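Flavin reductase domain protein (Arthrobacter sp., PDB 2QCK) probably binds FMN and reduces free flavin, as an oxidoreductase of the flavin reductase family. Local coordinates at residues Ser61-Ala66 / Lys93-Gly98. Sequence-based numbering, arbitrary orientation.
Sequences SSSWPA and KNRFEG. With PO4 (phosphate ion), chain B.
S62 and S63 meet R95 in a small, polar, water-mediated contact, where the turn leading into helix 64-69 faces the loop between helix 83-88 and strand 101-103. No direct hydrogen bond joins the segments: S62 OG stays 4.2 Å from R95 NH1, and one water bridges the two sides. That water lies 2.7 Å from S61 OG and 2.7 Å from S63 OG, with S62 OG only slightly farther, and it accepts from R95 NH1 at 3.1 Å. Serine suits all three positions, being short enough for consecutive hydroxyls to converge on one point. S61 works twice, because its OG also accepts from S63 N at 2.9 Å, a nearly straight bond (162°) that caps the type I turn alongside the backbone bond from W64 N to S61 O.

R95 reaches across on an extended chain, CD anti to CA (chi2 178°), which carries its guanidinium to the water. NH1 also donates to G37 O and NH2 to R91 O, so the group's rotation is set mainly from outside this contact. At the arginine's root, N94 OD1 accepts from F96 N in an Asx turn.

At W64, CG lies beside the carbonyl carbon (chi1 169°), which turns the indole away from the serines and lets NE1 give a weak hydrogen bond, 2.8 Å, to O3 of a phosphate ion probably from the crystallisation liquor. A phenylalanine here would lack the indole N-H and would probably cost O3 this weak partner, while contacts to M57 and R125 might shrink.

Three hydroxyls and an arginine N-H converging on one water could perhaps also receive an anionic oxygen, as in the phosphate site of FMN-binding relatives; here a water occupies the position and the bound phosphate sits elsewhere.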
ATOM      1  N   SER A  61      12.599 -13.034  -3.904  1.00 33.01           N
ATOM      2  CA  SER A  61      12.794 -12.149  -5.032  1.00 34.35           C
ATOM      3  C   SER A  61      14.236 -12.204  -5.484  1.00 34.90           C
ATOM      4  O   SER A  61      15.137 -12.297  -4.677  1.00 37.61           O
ATOM      5  CB  SER A  61      12.505 -10.697  -4.648  1.00 36.43           C
ATOM      6  OG  SER A  61      12.961  -9.844  -5.656  1.00 41.84           O
ATOM      7  N   SER A  62      14.458 -12.101  -6.779  1.00 35.02           N
ATOM      8  CA  SER A  62      15.819 -12.005  -7.332  1.00 32.24           C
ATOM      9  C   SER A  62      16.521 -10.746  -6.808  1.00 33.68           C
ATOM     10  O   SER A  62      17.728 -10.610  -6.886  1.00 37.48           O
ATOM     11  CB  SER A  62      15.746 -11.987  -8.874  1.00 33.33           C
ATOM     12  OG  SER A  62      14.974 -10.888  -9.317  1.00 41.86           O
ATOM     13  N   SER A  63      15.767  -9.815  -6.267  1.00 35.99           N
ATOM     14  CA  SER A  63      16.350  -8.599  -5.746  1.00 35.95           C
ATOM     15  C   SER A  63      16.519  -8.609  -4.223  1.00 36.45           C
ATOM     16  O   SER A  63      16.932  -7.590  -3.653  1.00 33.93           O
ATOM     17  CB  SER A  63      15.454  -7.417  -6.113  1.00 36.92           C
ATOM     18  OG  SER A  63      15.320  -7.318  -7.516  1.00 35.53           O
ATOM     19  N   TRP A  64      16.191  -9.700  -3.538  1.00 35.14           N
ATOM     20  CA  TRP A  64      16.271  -9.681  -2.054  1.00 35.14           C
ATOM     21  C   TRP A  64      17.725  -9.484  -1.539  1.00 33.46           C
ATOM     22  O   TRP A  64      17.969  -8.650  -0.654  1.00 36.08           O
ATOM     23  CB  TRP A  64      15.602 -10.923  -1.433  1.00 37.41           C
ATOM     24  CG  TRP A  64      15.917 -11.036   0.014  1.00 36.14           C
ATOM     25  CD1 TRP A  64      16.776 -11.922   0.609  1.00 34.50           C
ATOM     26  CD2 TRP A  64      15.487 -10.140   1.041  1.00 38.24           C
ATOM     27  NE1 TRP A  64      16.854 -11.668   1.965  1.00 32.94           N
ATOM     28  CE2 TRP A  64      16.076 -10.577   2.259  1.00 32.06           C
ATOM     29  CE3 TRP A  64      14.620  -9.046   1.065  1.00 38.03           C
ATOM     30  CZ2 TRP A  64      15.845  -9.951   3.456  1.00 34.64           C
ATOM     31  CZ3 TRP A  64      14.413  -8.412   2.271  1.00 34.67           C
ATOM     32  CH2 TRP A  64      15.020  -8.870   3.448  1.00 37.66           C
ATOM     33  N   PRO A  65      18.690 -10.218  -2.093  1.00 34.91           N
ATOM     34  CA  PRO A  65      20.029 -10.032  -1.640  1.00 32.33           C
ATOM     35  C   PRO A  65      20.514  -8.609  -1.832  1.00 32.92           C
ATOM     36  O   PRO A  65      21.251  -8.131  -0.989  1.00 34.08           O
ATOM     37  CB  PRO A  65      20.829 -11.026  -2.488  1.00 33.30           C
ATOM     38  CG  PRO A  65      19.852 -12.094  -2.774  1.00 39.07           C
ATOM     39  CD  PRO A  65      18.620 -11.301  -3.085  1.00 34.21           C
ATOM     40  N   ALA A  66      20.109  -7.942  -2.915  1.00 30.66           N
ATOM     41  CA  ALA A  66      20.496  -6.531  -3.154  1.00 30.39           C
ATOM     42  C   ALA A  66      19.935  -5.669  -2.037  1.00 31.34           C
ATOM     43  O   ALA A  66      20.650  -4.855  -1.430  1.00 34.19           O
ATOM     44  CB  ALA A  66      19.985  -6.021  -4.505  1.00 30.78           C
ATOM     45  N   LYS A  93      12.836 -11.152 -17.529  1.00 43.58           N
ATOM     46  CA  LYS A  93      13.875 -10.827 -18.513  1.00 41.43           C
ATOM     47  C   LYS A  93      14.852  -9.807 -17.888  1.00 40.25           C
ATOM     48  O   LYS A  93      14.599  -9.283 -16.816  1.00 43.83           O
ATOM     49  CB  LYS A  93      13.241 -10.317 -19.817  1.00 43.40           C
ATOM     50  CG  LYS A  93      14.156 -10.314 -21.065  1.00 43.55           C
ATOM     51  N   ASN A  94      15.996  -9.563 -18.506  1.00 37.17           N
ATOM     52  CA  ASN A  94      16.933  -8.578 -17.965  1.00 34.36           C
ATOM     53  C   ASN A  94      16.277  -7.201 -17.948  1.00 33.95           C
ATOM     54  O   ASN A  94      15.964  -6.627 -18.991  1.00 31.82           O
ATOM     55  CB  ASN A  94      18.185  -8.548 -18.819  1.00 38.06           C
ATOM     56  CG  ASN A  94      19.263  -7.694 -18.229  1.00 34.51           C
ATOM     57  OD1 ASN A  94      19.002  -6.727 -17.523  1.00 38.36           O
ATOM     58  ND2 ASN A  94      20.487  -8.052 -18.515  1.00 44.34           N
ATOM     59  N   ARG A  95      16.029  -6.689 -16.751  1.00 35.09           N
ATOM     60  CA  ARG A  95      15.228  -5.488 -16.587  1.00 34.98           C
ATOM     61  C   ARG A  95      15.944  -4.199 -16.982  1.00 35.84           C
ATOM     62  O   ARG A  95      15.297  -3.188 -17.244  1.00 36.11           O
ATOM     63  CB  ARG A  95      14.777  -5.410 -15.163  1.00 36.90           C
ATOM     64  CG  ARG A  95      13.852  -6.562 -14.834  1.00 35.71           C
ATOM     65  CD  ARG A  95      13.379  -6.596 -13.403  1.00 35.62           C
ATOM     66  NE  ARG A  95      12.448  -7.719 -13.254  1.00 29.81           N
ATOM     67  CZ  ARG A  95      12.116  -8.304 -12.103  1.00 33.72           C
ATOM     68  NH1 ARG A  95      12.555  -7.846 -10.954  1.00 37.13           N
ATOM     69  NH2 ARG A  95      11.275  -9.321 -12.097  1.00 36.32           N
ATOM     70  N   PHE A  96      17.270  -4.237 -17.013  1.00 32.60           N
ATOM     71  CA  PHE A  96      18.062  -3.038 -17.282  1.00 31.95           C
ATOM     72  C   PHE A  96      18.657  -3.033 -18.664  1.00 33.27           C
ATOM     73  O   PHE A  96      19.414  -2.128 -18.990  1.00 28.39           O
ATOM     74  CB  PHE A  96      19.122  -2.857 -16.175  1.00 30.91           C
ATOM     75  CG  PHE A  96      18.512  -2.462 -14.858  1.00 36.17           C
ATOM     76  CD1 PHE A  96      18.266  -1.110 -14.567  1.00 28.93           C
ATOM     77  CD2 PHE A  96      18.106  -3.429 -13.953  1.00 31.22           C
ATOM     78  CE1 PHE A  96      17.674  -0.719 -13.375  1.00 26.72           C
ATOM     79  CE2 PHE A  96      17.517  -3.061 -12.778  1.00 36.77           C
ATOM     80  CZ  PHE A  96      17.293  -1.699 -12.481  1.00 29.65           C
ATOM     81  N   GLU A  97      18.292  -4.015 -19.488  1.00 33.40           N
ATOM     82  CA  GLU A  97      18.684  -4.017 -20.903  1.00 36.07           C
ATOM     83  C   GLU A  97      17.855  -2.968 -21.657  1.00 34.42           C
ATOM     84  O   GLU A  97      16.635  -3.070 -21.693  1.00 38.25           O
ATOM     85  CB  GLU A  97      18.438  -5.408 -21.478  1.00 38.21           C
ATOM     86  CG  GLU A  97      18.585  -5.549 -22.977  1.00 34.15           C
ATOM     87  CD  GLU A  97      18.590  -7.014 -23.393  1.00 39.82           C
ATOM     88  OE1 GLU A  97      17.835  -7.823 -22.795  1.00 52.65           O
ATOM     89  OE2 GLU A  97      19.353  -7.372 -24.311  1.00 50.78           O
ATOM     90  N   GLY A  98      18.522  -1.970 -22.237  1.00 31.71           N
ATOM     91  CA  GLY A  98      17.882  -0.816 -22.891  1.00 32.05           C
ATOM     92  C   GLY A  98      18.406   0.490 -22.313  1.00 32.62           C
ATOM     93  O   GLY A  98      19.071   0.484 -21.292  1.00 38.35           O
TER
HETATM   94  P   PO4 B 167      19.504 -12.333   4.498  0.50 40.39           P
HETATM   95  O1  PO4 B 167      20.285 -11.166   5.054  0.50 31.76           O
HETATM   96  O2  PO4 B 167      18.146 -12.429   5.172  0.50 46.70           O
HETATM   97  O3  PO4 B 167      19.396 -12.050   3.026  0.50 46.34           O
HETATM   98  O4  PO4 B 167      20.226 -13.655   4.675  0.50 44.65           O
HETATM   99  O   HOH W   1      13.346  -8.959  -8.219  1.00 35.83           O